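Local coordinates for shikimate dehydrogenase-like protein HI_0607 (Haemophilus influenzae, PDB 1NPY) that oxidises shikimate to 3-dehydroshikimate in vitro with NADP(+) but not NAD(+), far less actively than classical AroE enzymes, so its biological substrate may be another compound, at residues H24-F35 / Q246-P255; V52-V62 / V87-L97. All blocks are in the same frame, centred on the assembly; numbering follows the deposited sequence.

In the fold
Both contacts lie on the same side of the chain's centre, about 16 Å apart between their centres, in the half of the protein built on the mixed sheet, which contains the substrate-binding domain. Contact 2 pairs strands 59-62 and 89-93 of that sheet, whereas contact 1 lays helix 19-31 against the C-terminal end of helix 235-251. Along the chain, 24-35 comes first, then both segments of contact 2, and 246-255 returns only after the parallel, Rossmann-type sheet. The late helix thus packs back on the early domain: Y250 O accepts from R58 NE, and Q246 NE2 donates to T89 OG1, near K67, the inferred proton donor/acceptor, and D103, inferred to bind substrate.

Contact 1 (H24-F35 / Q246-P255); sequences HNYLYDKLGLNF and QFELYTHQRP
F247 is the knob of this helix-helix contact, its ring lodged among H24, L27, Y28 and L31 of helix 19-31. Its CG is anti to the backbone N (chi1 -176°), which carries the ring across to the neighbouring helix, where CE1 lies 3.4 Å from L27 CB and also 3.4 Å from Y28 CE1. An apolar phenyl suits a site bounded by leucines, with L27 CD1 over one face. The Y28 ring runs nearly parallel to it but slid aside, while H24 meets it rim to rim, CD2 to F247 CD1 at 3.6 Å; H24 ND1 is bonded to G20 O. L27 CD2 also packs on P255 CB (4.0 Å). Beyond the ring, L33 CD1 reaches F247 CZ and T251 CG2. T251 CG2 sits over a face of F35 in a CH-pi contact, 4.1 Å from the ring centroid, because chi1 (64°) turns OG1 back to its own helix, donating to F247 O and accepting from Q253 N in an ST turn. Water 1 donates to L31 O and to Q253 OE1 (2.7 Å); water 2 donates to L31 O and accepts from Q253 NE2. With no direct hydrogen bond between the segments, cohesion comes from apolar burial, and polar links are left to water beside Q253.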
loop_
_atom_site.group_PDB
_atom_site.type_symbol
_atom_site.label_atom_id
_atom_site.label_comp_id
_atom_site.label_asym_id
_atom_site.label_seq_id
_atom_site.Cartn_x
_atom_site.Cartn_y
_atom_site.Cartn_z
ATOM N N HIS A 24 -10.738 -2.056 -11.618
ATOM C CA HIS A 24 -10.648 -0.933 -12.556
ATOM C C HIS A 24 -11.681 -1.002 -13.696
ATOM O O HIS A 24 -12.310 -0.004 -14.079
ATOM C CB HIS A 24 -9.225 -0.813 -13.118
ATOM C CG HIS A 24 -8.214 -0.295 -12.145
ATOM N ND1 HIS A 24 -7.484 -1.117 -11.312
ATOM C CD2 HIS A 24 -7.728 0.952 -11.958
ATOM C CE1 HIS A 24 -6.661 -0.381 -10.584
ATOM N NE2 HIS A 24 -6.778 0.879 -10.972
ATOM N N ASN A 25 -11.881 -2.186 -14.263
ATOM C CA ASN A 25 -12.843 -2.352 -15.334
ATOM C C ASN A 25 -14.278 -2.057 -14.893
ATOM O O ASN A 25 -15.035 -1.405 -15.617
ATOM C CB ASN A 25 -12.751 -3.726 -16.009
ATOM C CG ASN A 25 -11.511 -3.871 -16.898
ATOM O OD1 ASN A 25 -10.717 -4.805 -16.711
ATOM N ND2 ASN A 25 -11.323 -2.955 -17.835
ATOM N N TYR A 26 -14.622 -2.439 -13.673
ATOM C CA TYR A 26 -15.918 -2.050 -13.129
ATOM C C TYR A 26 -16.108 -0.537 -13.097
ATOM O O TYR A 26 -17.154 -0.018 -13.518
ATOM C CB TYR A 26 -16.066 -2.633 -11.734
ATOM C CG TYR A 26 -17.401 -2.371 -11.067
ATOM C CD1 TYR A 26 -18.502 -3.190 -11.285
ATOM C CD2 TYR A 26 -17.543 -1.297 -10.203
ATOM C CE1 TYR A 26 -19.733 -2.946 -10.649
ATOM C CE2 TYR A 26 -18.759 -1.048 -9.564
ATOM C CZ TYR A 26 -19.837 -1.874 -9.791
ATOM O OH TYR A 26 -21.035 -1.606 -9.138
ATOM N N LEU A 27 -15.097 0.153 -12.582
ATOM C CA LEU A 27 -15.180 1.612 -12.514
ATOM C C LEU A 27 -15.173 2.262 -13.887
ATOM O O LEU A 27 -15.886 3.255 -14.067
ATOM C CB LEU A 27 -14.071 2.176 -11.628
ATOM C CG LEU A 27 -14.192 1.837 -10.141
ATOM C CD1 LEU A 27 -12.916 2.078 -9.362
ATOM C CD2 LEU A 27 -15.389 2.564 -9.535
ATOM N N TYR A 28 -14.400 1.786 -14.863
ATOM C CA TYR A 28 -14.497 2.367 -16.207
ATOM C C TYR A 28 -15.909 2.307 -16.751
ATOM O O TYR A 28 -16.409 3.260 -17.320
ATOM C CB TYR A 28 -13.587 1.690 -17.238
ATOM C CG TYR A 28 -12.129 1.671 -16.864
ATOM C CD1 TYR A 28 -11.481 2.753 -16.285
ATOM C CD2 TYR A 28 -11.351 0.569 -17.184
ATOM C CE1 TYR A 28 -10.120 2.701 -15.986
ATOM C CE2 TYR A 28 -9.987 0.534 -16.933
ATOM C CZ TYR A 28 -9.368 1.583 -16.308
ATOM O OH TYR A 28 -8.026 1.571 -15.998
ATOM N N ASP A 29 -16.554 1.165 -16.552
ATOM C CA ASP A 29 -17.917 0.998 -16.996
ATOM C C ASP A 29 -18.850 2.010 -16.324
ATOM O O ASP A 29 -19.637 2.669 -17.016
ATOM C CB ASP A 29 -18.331 -0.449 -16.771
ATOM C CG ASP A 29 -19.764 -0.668 -17.177
ATOM O OD1 ASP A 29 -20.016 -0.565 -18.393
ATOM O OD2 ASP A 29 -20.655 -0.886 -16.336
ATOM N N LYS A 30 -18.794 2.097 -14.995
ATOM C CA LYS A 30 -19.692 2.949 -14.230
ATOM C C LYS A 30 -19.485 4.422 -14.537
ATOM O O LYS A 30 -20.456 5.190 -14.480
ATOM C CB LYS A 30 -19.594 2.698 -12.720
ATOM C CG LYS A 30 -20.044 1.298 -12.289
ATOM C CD LYS A 30 -21.563 1.187 -12.364
ATOM C CE LYS A 30 -22.127 -0.129 -11.873
ATOM N NZ LYS A 30 -23.511 0.122 -11.374
ATOM N N LEU A 31 -18.256 4.824 -14.856
ATOM C CA LEU A 31 -17.931 6.224 -15.119
ATOM C C LEU A 31 -17.952 6.633 -16.596
ATOM O O LEU A 31 -17.717 7.799 -16.914
ATOM C CB LEU A 31 -16.571 6.581 -14.510
ATOM C CG LEU A 31 -16.510 6.791 -12.993
ATOM C CD1 LEU A 31 -15.116 7.250 -12.583
ATOM C CD2 LEU A 31 -17.494 7.845 -12.546
ATOM N N GLY A 32 -18.273 5.701 -17.492
ATOM C CA GLY A 32 -18.328 5.982 -18.910
ATOM C C GLY A 32 -16.985 6.322 -19.513
ATOM O O GLY A 32 -16.901 7.139 -20.426
ATOM N N LEU A 33 -15.928 5.685 -19.012
ATOM C CA LEU A 33 -14.575 5.886 -19.525
ATOM C C LEU A 33 -14.145 4.846 -20.547
ATOM O O LEU A 33 -14.349 3.647 -20.350
ATOM C CB LEU A 33 -13.569 5.845 -18.391
ATOM C CG LEU A 33 -13.515 7.058 -17.479
ATOM C CD1 LEU A 33 -12.981 6.789 -16.101
ATOM C CD2 LEU A 33 -12.671 8.160 -18.120
ATOM N N ASN A 34 -13.582 5.324 -21.650
ATOM C CA ASN A 34 -13.127 4.447 -22.722
ATOM C C ASN A 34 -11.720 3.924 -22.464
ATOM O O ASN A 34 -10.736 4.356 -23.085
ATOM C CB ASN A 34 -13.143 5.197 -24.059
ATOM C CG ASN A 34 -12.948 4.260 -25.240
ATOM O OD1 ASN A 34 -13.162 3.051 -25.122
ATOM N ND2 ASN A 34 -12.581 4.820 -26.391
ATOM N N PHE A 35 -11.680 3.023 -21.489
ATOM C CA PHE A 35 -10.473 2.454 -20.894
ATOM C C PHE A 35 -10.779 0.974 -20.666
ATOM O O PHE A 35 -11.933 0.601 -20.413
ATOM C CB PHE A 35 -10.181 3.048 -19.520
ATOM C CG PHE A 35 -9.379 4.329 -19.499
ATOM C CD1 PHE A 35 -9.907 5.525 -19.969
ATOM C CD2 PHE A 35 -8.121 4.355 -18.915
ATOM C CE1 PHE A 35 -9.180 6.694 -19.912
ATOM C CE2 PHE A 35 -7.393 5.505 -18.844
ATOM C CZ PHE A 35 -7.916 6.683 -19.360
ATOM N N GLN A 246 -4.262 5.284 -8.059
ATOM C CA GLN A 246 -3.847 4.915 -9.413
ATOM C C GLN A 246 -4.926 5.273 -10.425
ATOM O O GLN A 246 -4.649 5.872 -11.465
ATOM C CB GLN A 246 -3.502 3.434 -9.532
ATOM C CG GLN A 246 -2.319 3.050 -8.682
ATOM C CD GLN A 246 -2.077 1.563 -8.629
ATOM O OE1 GLN A 246 -3.035 0.784 -8.647
ATOM N NE2 GLN A 246 -0.810 1.159 -8.556
ATOM N N PHE A 247 -6.167 4.921 -10.106
ATOM C CA PHE A 247 -7.259 5.159 -11.044
ATOM C C PHE A 247 -7.356 6.639 -11.387
ATOM O O PHE A 247 -7.506 7.031 -12.565
ATOM C CB PHE A 247 -8.558 4.648 -10.439
ATOM C CG PHE A 247 -9.726 4.753 -11.354
ATOM C CD1 PHE A 247 -10.174 3.631 -12.039
ATOM C CD2 PHE A 247 -10.427 5.946 -11.506
ATOM C CE1 PHE A 247 -11.247 3.694 -12.887
ATOM C CE2 PHE A 247 -11.515 6.001 -12.381
ATOM C CZ PHE A 247 -11.950 4.886 -13.030
ATOM N N GLU A 248 -7.221 7.464 -10.352
ATOM C CA GLU A 248 -7.311 8.912 -10.511
ATOM C C GLU A 248 -6.114 9.446 -11.307
ATOM O O GLU A 248 -6.253 10.320 -12.158
ATOM C CB GLU A 248 -7.417 9.630 -9.164
ATOM C CG GLU A 248 -7.713 11.118 -9.313
ATOM C CD GLU A 248 -7.834 11.809 -7.965
ATOM O OE1 GLU A 248 -7.749 13.057 -7.863
ATOM O OE2 GLU A 248 -8.036 11.071 -6.979
ATOM N N LEU A 249 -4.935 8.890 -11.085
ATOM C CA LEU A 249 -3.780 9.289 -11.877
ATOM C C LEU A 249 -3.981 8.976 -13.363
ATOM O O LEU A 249 -3.606 9.751 -14.241
ATOM C CB LEU A 249 -2.523 8.630 -11.338
ATOM C CG LEU A 249 -1.966 9.274 -10.076
ATOM C CD1 LEU A 249 -0.968 8.364 -9.382
ATOM C CD2 LEU A 249 -1.318 10.626 -10.328
ATOM N N TYR A 250 -4.535 7.809 -13.648
ATOM C CA TYR A 250 -4.640 7.393 -15.049
ATOM C C TYR A 250 -5.756 8.131 -15.795
ATOM O O TYR A 250 -5.585 8.446 -16.970
ATOM C CB TYR A 250 -4.910 5.903 -15.190
ATOM C CG TYR A 250 -3.956 4.948 -14.487
ATOM C CD1 TYR A 250 -2.632 5.264 -14.230
ATOM C CD2 TYR A 250 -4.402 3.701 -14.102
ATOM C CE1 TYR A 250 -1.801 4.365 -13.566
ATOM C CE2 TYR A 250 -3.593 2.799 -13.425
ATOM C CZ TYR A 250 -2.276 3.136 -13.193
ATOM O OH TYR A 250 -1.486 2.243 -12.513
ATOM N N THR A 251 -6.903 8.337 -15.143
ATOM C CA THR A 251 -8.123 8.786 -15.828
ATOM C C THR A 251 -8.483 10.260 -15.596
ATOM O O THR A 251 -9.391 10.785 -16.239
ATOM C CB THR A 251 -9.346 8.043 -15.337
ATOM O OG1 THR A 251 -9.542 8.354 -13.946
ATOM C CG2 THR A 251 -9.181 6.528 -15.439
ATOM N N HIS A 252 -7.875 10.848 -14.579
ATOM C CA HIS A 252 -8.209 12.186 -14.081
ATOM C C HIS A 252 -9.597 12.320 -13.469
ATOM O O HIS A 252 -10.148 13.418 -13.358
ATOM C CB HIS A 252 -8.017 13.256 -15.156
ATOM C CG HIS A 252 -6.590 13.389 -15.577
ATOM N ND1 HIS A 252 -6.189 13.295 -16.890
ATOM C CD2 HIS A 252 -5.464 13.498 -14.836
ATOM C CE1 HIS A 252 -4.876 13.415 -16.944
ATOM N NE2 HIS A 252 -4.410 13.533 -15.714
ATOM N N GLN A 253 -10.159 11.205 -13.027
ATOM C CA GLN A 253 -11.399 11.155 -12.261
ATOM C C GLN A 253 -11.229 10.340 -10.977
ATOM O O GLN A 253 -10.765 9.195 -11.010
ATOM C CB GLN A 253 -12.530 10.534 -13.078
ATOM C CG GLN A 253 -13.040 11.439 -14.199
ATOM C CD GLN A 253 -14.254 10.890 -14.933
ATOM O OE1 GLN A 253 -15.229 10.487 -14.287
ATOM N NE2 GLN A 253 -14.246 10.973 -16.266
ATOM N N ARG A 254 -11.671 10.924 -9.876
ATOM C CA ARG A 254 -11.779 10.244 -8.587
ATOM C C ARG A 254 -13.200 9.704 -8.503
ATOM O O ARG A 254 -14.173 10.478 -8.500
ATOM C CB ARG A 254 -11.514 11.237 -7.446
ATOM C CG ARG A 254 -11.570 10.642 -6.049
ATOM C CD ARG A 254 -11.233 11.639 -4.957
ATOM N NE ARG A 254 -9.910 12.258 -5.121
ATOM C CZ ARG A 254 -9.383 13.232 -4.376
ATOM N NH1 ARG A 254 -10.046 13.803 -3.382
ATOM N NH2 ARG A 254 -8.165 13.697 -4.633
ATOM N N PRO A 255 -13.380 8.389 -8.427
ATOM C CA PRO A 255 -14.738 7.868 -8.269
ATOM C C PRO A 255 -15.271 8.252 -6.902
ATOM O O PRO A 255 -14.490 8.420 -5.963
ATOM C CB PRO A 255 -14.581 6.350 -8.406
ATOM C CG PRO A 255 -13.241 6.177 -8.935
ATOM C CD PRO A 255 -12.378 7.310 -8.469
HETATM O O HOH W 1 -17.758 9.984 -15.175
HETATM O O HOH W 2 -16.289 9.824 -18.404
#

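Contact 2 (V52-V62 / V87-L97)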
loop_
_atom_site.group_PDB
_atom_site.type_symbol
_atom_site.label_atom_id
_atom_site.label_comp_id
_atom_site.label_asym_id
_atom_site.label_seq_id
_atom_site.Cartn_x
_atom_site.Cartn_y
_atom_site.Cartn_z
ATOM N N VAL A 52 5.542 -0.330 -22.710
ATOM C CA VAL A 52 4.470 0.510 -22.189
ATOM C C VAL A 52 4.592 1.853 -22.885
ATOM O O VAL A 52 3.632 2.385 -23.426
ATOM C CB VAL A 52 4.596 0.691 -20.649
ATOM C CG1 VAL A 52 3.798 1.888 -20.093
ATOM C CG2 VAL A 52 4.231 -0.586 -19.941
ATOM N N ARG A 53 5.793 2.420 -22.936
ATOM C CA ARG A 53 5.976 3.688 -23.643
ATOM C C ARG A 53 5.705 3.610 -25.148
ATOM O O ARG A 53 4.963 4.431 -25.685
ATOM C CB ARG A 53 7.377 4.266 -23.364
ATOM C CG ARG A 53 7.629 5.571 -24.116
ATOM C CD ARG A 53 9.038 6.042 -24.026
ATOM N NE ARG A 53 9.452 6.325 -22.652
ATOM C CZ ARG A 53 10.291 5.595 -21.933
ATOM N NH1 ARG A 53 10.811 4.478 -22.407
ATOM N NH2 ARG A 53 10.628 5.965 -20.699
ATOM N N ALA A 54 6.278 2.628 -25.840
ATOM C CA ALA A 54 6.209 2.530 -27.285
ATOM C C ALA A 54 4.794 2.276 -27.794
ATOM O O ALA A 54 4.423 2.780 -28.853
ATOM C CB ALA A 54 7.151 1.437 -27.812
ATOM N N LEU A 55 4.006 1.560 -26.998
ATOM C CA LEU A 55 2.651 1.197 -27.387
ATOM C C LEU A 55 1.619 2.211 -26.941
ATOM O O LEU A 55 0.454 2.086 -27.296
ATOM C CB LEU A 55 2.298 -0.170 -26.818
ATOM C CG LEU A 55 3.128 -1.342 -27.339
ATOM C CD1 LEU A 55 2.798 -2.603 -26.580
ATOM C CD2 LEU A 55 2.949 -1.567 -28.825
ATOM N N GLY A 56 2.051 3.241 -26.222
ATOM C CA GLY A 56 1.130 4.255 -25.752
ATOM C C GLY A 56 0.162 3.754 -24.695
ATOM O O GLY A 56 -0.920 4.315 -24.539
ATOM N N ILE A 57 0.571 2.778 -23.896
ATOM C CA ILE A 57 -0.225 2.297 -22.772
ATOM C C ILE A 57 -0.239 3.420 -21.723
ATOM O O ILE A 57 0.784 4.000 -21.421
ATOM C CB ILE A 57 0.400 0.965 -22.275
ATOM C CG1 ILE A 57 0.152 -0.100 -23.351
ATOM C CG2 ILE A 57 -0.069 0.625 -20.883
ATOM C CD1 ILE A 57 0.762 -1.461 -23.121
ATOM N N ARG A 58 -1.397 3.747 -21.159
ATOM C CA ARG A 58 -1.554 4.919 -20.320
ATOM C C ARG A 58 -1.020 4.798 -18.907
ATOM O O ARG A 58 -0.441 5.733 -18.359
ATOM C CB ARG A 58 -3.049 5.204 -20.229
ATOM C CG ARG A 58 -3.459 6.310 -19.290
ATOM C CD ARG A 58 -2.772 7.633 -19.488
ATOM N NE ARG A 58 -3.160 8.571 -18.448
ATOM C CZ ARG A 58 -2.587 9.734 -18.202
ATOM N NH1 ARG A 58 -1.528 10.120 -18.896
ATOM N NH2 ARG A 58 -3.034 10.507 -17.212
ATOM N N GLY A 59 -1.203 3.622 -18.315
ATOM C CA GLY A 59 -0.976 3.489 -16.887
ATOM C C GLY A 59 -0.518 2.073 -16.594
ATOM O O GLY A 59 -0.988 1.147 -17.235
ATOM N N CYS A 60 0.440 1.917 -15.689
ATOM C CA CYS A 60 0.892 0.571 -15.310
ATOM C C CYS A 60 1.200 0.462 -13.811
ATOM O O CYS A 60 2.130 1.101 -13.301
ATOM C CB CYS A 60 2.125 0.205 -16.158
ATOM S SG CYS A 60 2.759 -1.483 -15.878
ATOM N N ALA A 61 0.479 -0.414 -13.133
ATOM C CA ALA A 61 0.802 -0.762 -11.758
ATOM C C ALA A 61 2.001 -1.695 -11.773
ATOM O O ALA A 61 2.196 -2.467 -12.711
ATOM C CB ALA A 61 -0.369 -1.376 -11.005
ATOM N N VAL A 62 2.842 -1.560 -10.764
ATOM C CA VAL A 62 4.058 -2.352 -10.624
ATOM C C VAL A 62 4.043 -3.047 -9.269
ATOM O O VAL A 62 3.891 -2.429 -8.213
ATOM C CB VAL A 62 5.324 -1.503 -10.814
ATOM C CG1 VAL A 62 6.570 -2.367 -10.873
ATOM C CG2 VAL A 62 5.212 -0.666 -12.076
ATOM N N VAL A 87 8.705 2.048 -6.720
ATOM C CA VAL A 87 7.618 2.488 -7.585
ATOM C C VAL A 87 6.527 1.431 -7.653
ATOM O O VAL A 87 6.830 0.248 -7.871
ATOM C CB VAL A 87 8.149 2.731 -9.011
ATOM C CG1 VAL A 87 7.035 3.005 -10.010
ATOM C CG2 VAL A 87 9.087 3.932 -8.996
ATOM N N ASN A 88 5.268 1.830 -7.498
ATOM C CA ASN A 88 4.156 0.906 -7.719
ATOM C C ASN A 88 3.176 1.404 -8.784
ATOM O O ASN A 88 2.178 0.766 -9.097
ATOM C CB ASN A 88 3.455 0.544 -6.414
ATOM C CG ASN A 88 2.350 1.525 -6.063
ATOM O OD1 ASN A 88 2.482 2.699 -6.415
ATOM N ND2 ASN A 88 1.270 1.062 -5.407
ATOM N N THR A 89 3.481 2.540 -9.395
ATOM C CA THR A 89 2.578 3.174 -10.360
ATOM C C THR A 89 3.350 3.947 -11.417
ATOM O O THR A 89 4.201 4.748 -11.050
ATOM C CB THR A 89 1.690 4.219 -9.677
ATOM O OG1 THR A 89 0.992 3.577 -8.605
ATOM C CG2 THR A 89 0.626 4.697 -10.624
ATOM N N ILE A 90 3.065 3.701 -12.698
ATOM C CA ILE A 90 3.631 4.484 -13.790
ATOM C C ILE A 90 2.496 5.104 -14.586
ATOM O O ILE A 90 1.538 4.416 -14.938
ATOM C CB ILE A 90 4.475 3.562 -14.706
ATOM C CG1 ILE A 90 5.575 2.854 -13.917
ATOM C CG2 ILE A 90 5.046 4.349 -15.864
ATOM C CD1 ILE A 90 6.089 1.624 -14.595
ATOM N N VAL A 91 2.617 6.393 -14.899
ATOM C CA VAL A 91 1.677 7.097 -15.743
ATOM C C VAL A 91 2.455 7.597 -16.956
ATOM O O VAL A 91 3.475 8.283 -16.836
ATOM C CB VAL A 91 1.028 8.301 -15.054
ATOM C CG1 VAL A 91 -0.046 8.925 -15.952
ATOM C CG2 VAL A 91 0.453 7.914 -13.703
ATOM N N ASN A 92 1.962 7.202 -18.124
ATOM C CA ASN A 92 2.522 7.623 -19.398
ATOM C C ASN A 92 1.875 8.882 -19.945
ATOM O O ASN A 92 0.734 8.861 -20.388
ATOM C CB ASN A 92 2.371 6.474 -20.383
ATOM C CG ASN A 92 2.977 6.769 -21.743
ATOM O OD1 ASN A 92 3.616 7.813 -21.955
ATOM N ND2 ASN A 92 2.880 5.776 -22.630
ATOM N N ASP A 93 2.590 9.996 -19.841
ATOM C CA ASP A 93 2.167 11.289 -20.360
ATOM C C ASP A 93 2.868 11.545 -21.711
ATOM O O ASP A 93 3.997 12.026 -21.738
ATOM C CB ASP A 93 2.499 12.356 -19.292
ATOM C CG ASP A 93 1.733 12.148 -17.970
ATOM O OD1 ASP A 93 0.478 12.151 -18.014
ATOM O OD2 ASP A 93 2.275 11.909 -16.856
ATOM N N ASN A 94 2.237 11.176 -22.822
ATOM C CA ASN A 94 2.802 11.310 -24.169
ATOM C C ASN A 94 4.222 10.809 -24.355
ATOM O O ASN A 94 5.075 11.430 -25.002
ATOM C CB ASN A 94 2.764 12.754 -24.656
ATOM C CG ASN A 94 1.396 13.355 -24.534
ATOM O OD1 ASN A 94 0.474 12.988 -25.264
ATOM N ND2 ASN A 94 1.246 14.261 -23.577
ATOM N N GLY A 95 4.482 9.649 -23.766
ATOM C CA GLY A 95 5.784 9.023 -23.837
ATOM C C GLY A 95 6.702 9.308 -22.663
ATOM O O GLY A 95 7.762 8.696 -22.621
ATOM N N PHE A 96 6.322 10.180 -21.726
ATOM C CA PHE A 96 7.134 10.583 -20.589
ATOM C C PHE A 96 6.559 9.833 -19.395
ATOM O O PHE A 96 5.414 10.057 -19.038
ATOM C CB PHE A 96 7.053 12.100 -20.374
ATOM C CG PHE A 96 8.038 12.653 -19.402
ATOM C CD1 PHE A 96 9.356 12.896 -19.731
ATOM C CD2 PHE A 96 7.619 12.963 -18.124
ATOM C CE1 PHE A 96 10.232 13.427 -18.790
ATOM C CE2 PHE A 96 8.472 13.503 -17.209
ATOM C CZ PHE A 96 9.785 13.750 -17.538
ATOM N N LEU A 97 7.308 8.852 -18.889
ATOM C CA LEU A 97 6.829 7.987 -17.822
ATOM C C LEU A 97 7.147 8.546 -16.443
ATOM O O LEU A 97 8.298 8.551 -16.000
ATOM C CB LEU A 97 7.435 6.588 -17.934
ATOM C CG LEU A 97 7.264 5.851 -19.268
ATOM C CD1 LEU A 97 7.748 4.410 -19.280
ATOM C CD2 LEU A 97 5.808 5.875 -19.695
HETATM O O HOH W 3 3.789 6.654 -25.439
HETATM O O HOH W 4 -1.553 12.849 -16.473
#
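Strands 59-62 and 89-93 run antiparallel, their axes 4.7 Å apart at closest approach. C60 and I90 form the hydrogen-bonded pair, C60 N to I90 O and I90 N to C60 O both 2.8 Å, flanked by the non-hydrogen-bonded pairs G59-V91 and A61-T89. N92 N donates to R58 O at one end; at the other V62 N meets N88 O from above its carbonyl plane, where N88 and T89 form a classic bulge opposite Y100, the N88 side chain about 4 Å from those of K67 and D103. V62 CG2 meets I90 CD1 at 3.5 Å, branched side chains that fill a sheet surface well. This pairing joins the parallel strands of the substrate-binding domain to the hairpin of 89-93 and 96-100, whose type I' turn spans D93 to F96; at G95 a CB would jam against the preceding carbonyl O. N92 secures the turn: OD1 accepts from G95 N in an Asx motif, while ND2 donates to I57 O (3.0 Å), just past the Schellman motif ending helix 45-55. R53, bent at chi3 (-62°), brings NE to G95 O (2.9 Å), in its guanidinium plane, with L97 CD1 over one face; its NH2 pairs with D75. R58 bends at chi2 (53°) and lays its guanidinium centrally on V91 CG1. NH1 donates to N92 O and forms a salt bridge with D93 OD1 (3.0 Å), the flat groups turned 71° apart; D93 OD2 pairs with R98.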